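Local coordinates for protein collagen adhesin (Enterococcus faecalis, PDB 2OKM) that probably binds collagen as the N2 subdomain of a cell-wall-anchored surface adhesin of this bacterium, at residues 5-10 with 22-27. Residues are numbered along the deposited sequence; the frame is centred on the assembly and turned at random.
Sequences PFFYKV and WFLNVN. With SO4 (sulfate ion), chain B.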
loop_
_atom_site.group_PDB
_atom_site.type_symbol
_atom_site.label_atom_id
_atom_site.label_comp_id
_atom_site.label_asym_id
_atom_site.label_seq_id
_atom_site.Cartn_x
_atom_site.Cartn_y
_atom_site.Cartn_z
ATOM N N PRO A 5 -10.062 -3.974 8.328
ATOM C CA PRO A 5 -9.860 -2.610 8.820
ATOM C C PRO A 5 -9.856 -1.734 7.570
ATOM O O PRO A 5 -9.767 -2.258 6.456
ATOM C CB PRO A 5 -8.484 -2.674 9.481
ATOM C CG PRO A 5 -7.791 -3.774 8.739
ATOM C CD PRO A 5 -8.874 -4.811 8.560
ATOM N N PHE A 6 -9.967 -0.422 7.737
ATOM C CA PHE A 6 -9.947 0.457 6.577
ATOM C C PHE A 6 -8.614 0.276 5.865
ATOM O O PHE A 6 -8.533 0.363 4.642
ATOM C CB PHE A 6 -10.094 1.919 6.981
ATOM C CG PHE A 6 -10.084 2.856 5.814
ATOM C CD1 PHE A 6 -11.213 3.004 5.018
ATOM C CD2 PHE A 6 -8.923 3.537 5.467
ATOM C CE1 PHE A 6 -11.187 3.819 3.887
ATOM C CE2 PHE A 6 -8.886 4.353 4.338
ATOM C CZ PHE A 6 -10.020 4.493 3.548
ATOM N N PHE A 7 -7.563 0.043 6.644
ATOM C CA PHE A 7 -6.248 -0.159 6.064
ATOM C C PHE A 7 -5.366 -1.101 6.857
ATOM O O PHE A 7 -5.335 -1.072 8.087
ATOM C CB PHE A 7 -5.501 1.171 5.906
ATOM C CG PHE A 7 -4.104 1.010 5.360
ATOM C CD1 PHE A 7 -3.013 0.884 6.213
ATOM C CD2 PHE A 7 -3.896 0.915 3.989
ATOM C CE1 PHE A 7 -1.730 0.658 5.707
ATOM C CE2 PHE A 7 -2.622 0.691 3.472
ATOM C CZ PHE A 7 -1.538 0.561 4.333
ATOM N N TYR A 8 -4.659 -1.954 6.131
ATOM C CA TYR A 8 -3.714 -2.852 6.753
ATOM C C TYR A 8 -2.659 -3.235 5.742
ATOM O O TYR A 8 -2.874 -3.168 4.525
ATOM C CB TYR A 8 -4.386 -4.095 7.357
ATOM C CG TYR A 8 -4.885 -5.136 6.390
ATOM C CD1 TYR A 8 -6.150 -5.036 5.817
ATOM C CD2 TYR A 8 -4.113 -6.263 6.095
ATOM C CE1 TYR A 8 -6.639 -6.036 4.982
ATOM C CE2 TYR A 8 -4.593 -7.264 5.262
ATOM C CZ TYR A 8 -5.856 -7.145 4.713
ATOM O OH TYR A 8 -6.339 -8.145 3.907
ATOM N N LYS A 9 -1.510 -3.631 6.263
ATOM C CA LYS A 9 -0.393 -3.992 5.430
ATOM C C LYS A 9 0.244 -5.297 5.880
ATOM O O LYS A 9 0.457 -5.515 7.078
ATOM C CB LYS A 9 0.613 -2.859 5.505
ATOM C CG LYS A 9 1.881 -3.115 4.804
ATOM C CD LYS A 9 2.751 -1.934 5.036
ATOM C CE LYS A 9 4.125 -2.368 4.844
ATOM N NZ LYS A 9 4.329 -2.800 3.446
ATOM N N VAL A 10 0.523 -6.167 4.914
ATOM C CA VAL A 10 1.167 -7.447 5.187
ATOM C C VAL A 10 2.129 -7.771 4.058
ATOM O O VAL A 10 2.134 -7.117 3.017
ATOM C CB VAL A 10 0.148 -8.607 5.289
ATOM C CG1 VAL A 10 -0.700 -8.440 6.531
ATOM C CG2 VAL A 10 -0.729 -8.645 4.039
ATOM N N TRP A 22 5.089 -7.186 -0.746
ATOM C CA TRP A 22 4.319 -6.363 0.177
ATOM C C TRP A 22 2.933 -6.062 -0.371
ATOM O O TRP A 22 2.720 -6.053 -1.587
ATOM C CB TRP A 22 5.055 -5.045 0.467
ATOM C CG TRP A 22 6.279 -5.197 1.335
ATOM C CD1 TRP A 22 7.587 -5.115 0.938
ATOM C CD2 TRP A 22 6.305 -5.467 2.743
ATOM N NE1 TRP A 22 8.421 -5.314 2.012
ATOM C CE2 TRP A 22 7.661 -5.531 3.135
ATOM C CE3 TRP A 22 5.311 -5.654 3.717
ATOM C CZ2 TRP A 22 8.055 -5.786 4.456
ATOM C CZ3 TRP A 22 5.701 -5.907 5.035
ATOM C CH2 TRP A 22 7.063 -5.966 5.390
ATOM N N PHE A 23 1.990 -5.832 0.537
ATOM C CA PHE A 23 0.616 -5.537 0.151
ATOM C C PHE A 23 0.030 -4.407 0.987
ATOM O O PHE A 23 0.070 -4.452 2.220
ATOM C CB PHE A 23 -0.279 -6.769 0.348
ATOM C CG PHE A 23 0.202 -8.009 -0.360
ATOM C CD1 PHE A 23 1.260 -8.754 0.146
ATOM C CD2 PHE A 23 -0.430 -8.447 -1.521
ATOM C CE1 PHE A 23 1.687 -9.921 -0.493
ATOM C CE2 PHE A 23 -0.012 -9.614 -2.169
ATOM C CZ PHE A 23 1.047 -10.350 -1.651
ATOM N N LEU A 24 -0.511 -3.397 0.312
ATOM C CA LEU A 24 -1.168 -2.290 0.993
ATOM C C LEU A 24 -2.643 -2.518 0.680
ATOM O O LEU A 24 -3.065 -2.404 -0.467
ATOM C CB LEU A 24 -0.696 -0.947 0.429
ATOM C CG LEU A 24 0.821 -0.734 0.419
ATOM C CD1 LEU A 24 1.108 0.646 -0.140
ATOM C CD2 LEU A 24 1.405 -0.871 1.824
ATOM N N ASN A 25 -3.417 -2.862 1.704
ATOM C CA ASN A 25 -4.838 -3.158 1.536
ATOM C C ASN A 25 -5.689 -1.979 1.951
ATOM O O ASN A 25 -5.893 -1.724 3.135
ATOM C CB ASN A 25 -5.172 -4.394 2.355
ATOM C CG ASN A 25 -4.400 -5.606 1.885
ATOM O OD1 ASN A 25 -4.732 -6.202 0.862
ATOM N ND2 ASN A 25 -3.348 -5.957 2.612
ATOM N N VAL A 26 -6.198 -1.272 0.950
ATOM C CA VAL A 26 -6.968 -0.065 1.179
ATOM C C VAL A 26 -8.473 -0.141 0.944
ATOM O O VAL A 26 -8.929 -0.449 -0.159
ATOM C CB VAL A 26 -6.402 1.074 0.297
ATOM C CG1 VAL A 26 -7.063 2.400 0.651
ATOM C CG2 VAL A 26 -4.887 1.145 0.458
ATOM N N ASN A 27 -9.233 0.151 1.997
ATOM C CA ASN A 27 -10.689 0.191 1.932
ATOM C C ASN A 27 -11.316 -1.060 1.306
ATOM O O ASN A 27 -12.159 -0.960 0.417
ATOM C CB ASN A 27 -11.088 1.451 1.149
ATOM C CG ASN A 27 -12.553 1.799 1.291
ATOM O OD1 ASN A 27 -13.195 1.463 2.287
ATOM N ND2 ASN A 27 -13.085 2.503 0.298
HETATM S S SO4 B . -10.516 -0.172 11.621
HETATM O O1 SO4 B . -11.115 -1.519 11.570
HETATM O O2 SO4 B . -11.241 0.669 12.592
HETATM O O3 SO4 B . -9.102 -0.287 12.024
HETATM O O4 SO4 B . -10.593 0.452 10.290
#
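The antiparallel beta hairpin of strands 7-12 and 19-26 brings Tyr8 opposite Asn25 and Val10 opposite Phe23 as hydrogen-bonded pairs, strands 7-10 and 22-26 running 169° apart in N-to-C direction. Each pair is closed by two backbone hydrogen bonds; the Tyr8 pair has Asn25 N to Tyr8 O at 2.9 Å and Tyr8 N to Asn25 O at 3.2 Å. Asn27 N extends the ladder, reaching Phe6 O at 2.7 Å.

On the face carrying Tyr8 and Asn25, the phenol ring folds across onto Asn25 of the partner strand because CG sits between the backbone N and the carbonyl carbon (chi1 73°). Asn25 CB lies 3.6 Å from the Tyr8 ring centroid, a CH-pi contact over the ring face, and the amide stacks there with planes 19° apart. Asn25 ND2 also makes a weak hydrogen bond to Tyr8 O.

On the other face Phe7, Lys9, Leu24 and Val26 are all buried. Val26 CG2 meets the Phe7 ring edge in plane, 3.7 Å from Phe7 CD2. The Lys9 chain runs alongside Leu24 and bends at its last torsion, bringing Lys9 NZ obliquely against the benzo part of the indole, 3.0 Å from Trp22 CE3; NZ is hydrogen-bonded to Tyr106 OH. Phe7 and Val26 pack against strand 37-43 of the second sheet, consistent with the immunoglobulin-like sandwich of N2 domains in related collagen adhesins.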